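Heat shock protein 16 (Schizosaccharomyces pombe, PDB 3W1Z) is a small heat shock protein of the alpha-crystallin domain family that assembles into a 16-mer and probably acts as a chaperone binding unfolded proteins. Local coordinates at the interface of chains A and B. Sequence-based numbering; all coordinates share one arbitrary frame. Chains: chain A/B, Heat shock protein 16.

The interface of chains A and B. Residues chain A 53-56, 121-123; chain B 53-56, 121-123.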
# COMPACT_ATOMS: atom_id res chain seq x y z
N GLU A 53 -21.43 -11.75 29.43
CA GLU A 53 -21.67 -12.54 28.22
C GLU A 53 -20.72 -13.73 28.16
O GLU A 53 -19.50 -13.57 28.17
CB GLU A 53 -21.49 -11.67 26.97
CG GLU A 53 -22.55 -10.61 26.78
CD GLU A 53 -22.34 -9.80 25.51
OE1 GLU A 53 -21.39 -10.11 24.77
OE2 GLU A 53 -23.13 -8.86 25.27
N LEU A 54 -21.30 -14.93 28.11
CA LEU A 54 -20.51 -16.15 28.03
C LEU A 54 -21.12 -17.13 27.02
O LEU A 54 -21.60 -18.19 27.41
CB LEU A 54 -20.42 -16.82 29.40
CG LEU A 54 -19.66 -16.08 30.51
CD1 LEU A 54 -19.91 -16.72 31.86
CD2 LEU A 54 -18.18 -16.04 30.20
N PRO A 55 -21.09 -16.77 25.73
CA PRO A 55 -21.68 -17.65 24.71
C PRO A 55 -20.89 -18.95 24.54
O PRO A 55 -19.66 -18.93 24.52
CB PRO A 55 -21.61 -16.81 23.44
CG PRO A 55 -20.46 -15.89 23.66
CD PRO A 55 -20.49 -15.57 25.13
N GLY A 56 -21.61 -20.07 24.44
CA GLY A 56 -20.98 -21.36 24.22
C GLY A 56 -20.32 -21.94 25.46
O GLY A 56 -19.43 -22.78 25.37
N ASN A 121 -29.15 -18.31 27.97
CA ASN A 121 -28.76 -17.87 26.63
C ASN A 121 -27.32 -17.36 26.57
O ASN A 121 -27.03 -16.39 25.87
CB ASN A 121 -29.72 -16.80 26.11
CG ASN A 121 -31.13 -17.32 25.95
OD1 ASN A 121 -31.35 -18.46 25.57
ND2 ASN A 121 -32.11 -16.47 26.26
N GLY A 122 -26.43 -18.02 27.29
CA GLY A 122 -25.03 -17.63 27.32
C GLY A 122 -24.79 -16.34 28.08
O GLY A 122 -23.70 -15.79 28.05
N LEU A 123 -25.83 -15.85 28.75
CA LEU A 123 -25.70 -14.66 29.59
C LEU A 123 -25.85 -15.02 31.06
O LEU A 123 -26.88 -15.56 31.48
CB LEU A 123 -26.72 -13.60 29.19
CG LEU A 123 -26.51 -12.23 29.86
CD1 LEU A 123 -25.27 -11.55 29.29
CD2 LEU A 123 -27.74 -11.34 29.73
N GLU B 53 -21.83 -16.58 17.92
CA GLU B 53 -22.00 -16.21 19.32
C GLU B 53 -23.13 -15.20 19.51
O GLU B 53 -23.06 -14.08 19.02
CB GLU B 53 -20.69 -15.65 19.89
CG GLU B 53 -19.58 -16.68 20.00
CD GLU B 53 -18.32 -16.11 20.61
OE1 GLU B 53 -18.19 -14.87 20.68
OE2 GLU B 53 -17.44 -16.90 21.03
N LEU B 54 -24.17 -15.62 20.22
CA LEU B 54 -25.33 -14.77 20.47
C LEU B 54 -25.75 -14.79 21.94
O LEU B 54 -26.84 -15.26 22.27
CB LEU B 54 -26.50 -15.21 19.59
CG LEU B 54 -26.31 -15.16 18.08
CD1 LEU B 54 -27.51 -15.76 17.36
CD2 LEU B 54 -26.07 -13.73 17.62
N PRO B 55 -24.89 -14.27 22.84
CA PRO B 55 -25.24 -14.24 24.26
C PRO B 55 -26.35 -13.22 24.55
O PRO B 55 -26.32 -12.11 24.02
CB PRO B 55 -23.94 -13.82 24.94
CG PRO B 55 -23.23 -13.02 23.91
CD PRO B 55 -23.57 -13.65 22.59
N GLY B 56 -27.31 -13.61 25.38
CA GLY B 56 -28.39 -12.71 25.76
C GLY B 56 -29.47 -12.59 24.70
O GLY B 56 -30.33 -11.71 24.77
N ASN B 121 -26.95 -22.21 24.90
CA ASN B 121 -26.01 -21.41 25.68
C ASN B 121 -25.43 -20.22 24.93
O ASN B 121 -24.23 -19.95 24.99
CB ASN B 121 -24.89 -22.29 26.24
CG ASN B 121 -25.40 -23.38 27.16
OD1 ASN B 121 -26.41 -23.21 27.84
ND2 ASN B 121 -24.71 -24.51 27.18
N GLY B 122 -26.29 -19.50 24.21
CA GLY B 122 -25.87 -18.32 23.48
C GLY B 122 -25.06 -18.63 22.23
O GLY B 122 -24.61 -17.72 21.55
N LEU B 123 -24.89 -19.91 21.93
CA LEU B 123 -24.18 -20.31 20.72
C LEU B 123 -25.13 -20.97 19.73
O LEU B 123 -25.81 -21.94 20.05
CB LEU B 123 -23.01 -21.24 21.04
CG LEU B 123 -22.11 -21.60 19.86
CD1 LEU B 123 -21.33 -20.38 19.38
CD2 LEU B 123 -21.16 -22.73 20.21
O HOH W 1 -26.84 -20.47 28.65
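Two loops of the alpha-crystallin domain meet across the two-fold axis of an A-B dimer: the Leu-Pro-Gly turn after strand 47-53 of each chain meets the Asn-Gly turn joining strands 116-120 and 123-129 of the other. Main-chain bonds tie one loop to the other, the Gly56 amide of one chain facing the Asn121 carbonyl of its partner. A:Gly56 N donates to B:Asn121 O at 2.7 Å, nearly straight (167° at H) and in the carbonyl plane. In the twin bond B:Gly56 N reaches A:Asn121 O at 2.8 Å, but from above the carbonyl plane, 29° out of it, a modest difference in geometry. Positive phi at both Asn121 and Gly122 gives the turn that presents this carbonyl. Outside these bonds, the prolines carry the packing: they cross obliquely, with A:Pro55 CB 3.8 Å from B:Pro55 CD. CG and CB of each proline ring also meet the partner's Glu53. B:Glu53 has CG anti to its carbonyl carbon (chi1 -67°), and its extended chain crosses A:Pro55 obliquely, bringing CB, CG and CD into contact with the ring; its carboxylate carbon CD lies 3.7 Å from A:Pro55 CG. The acid thus meets the proline largely through its carbons, stem and carboxylate carbon packing on the ring. An alanine at B:Glu53 would remove CG and the carboxylate, keep the CB contact, and would probably leave A:Pro55 less well covered and its ring less firmly held. B:Leu123 adds its CB, which rests 3.8 Å from A:Gly56 CA. A water adds a bridge, 2.8 Å from A:Gly122 N and 2.9 Å from the side-chain oxygen B:Asn121 OD1. Together the twin main-chain bonds and the proline packing would fix how the two loops meet, contributing part of the A-B interface within the 16-mer.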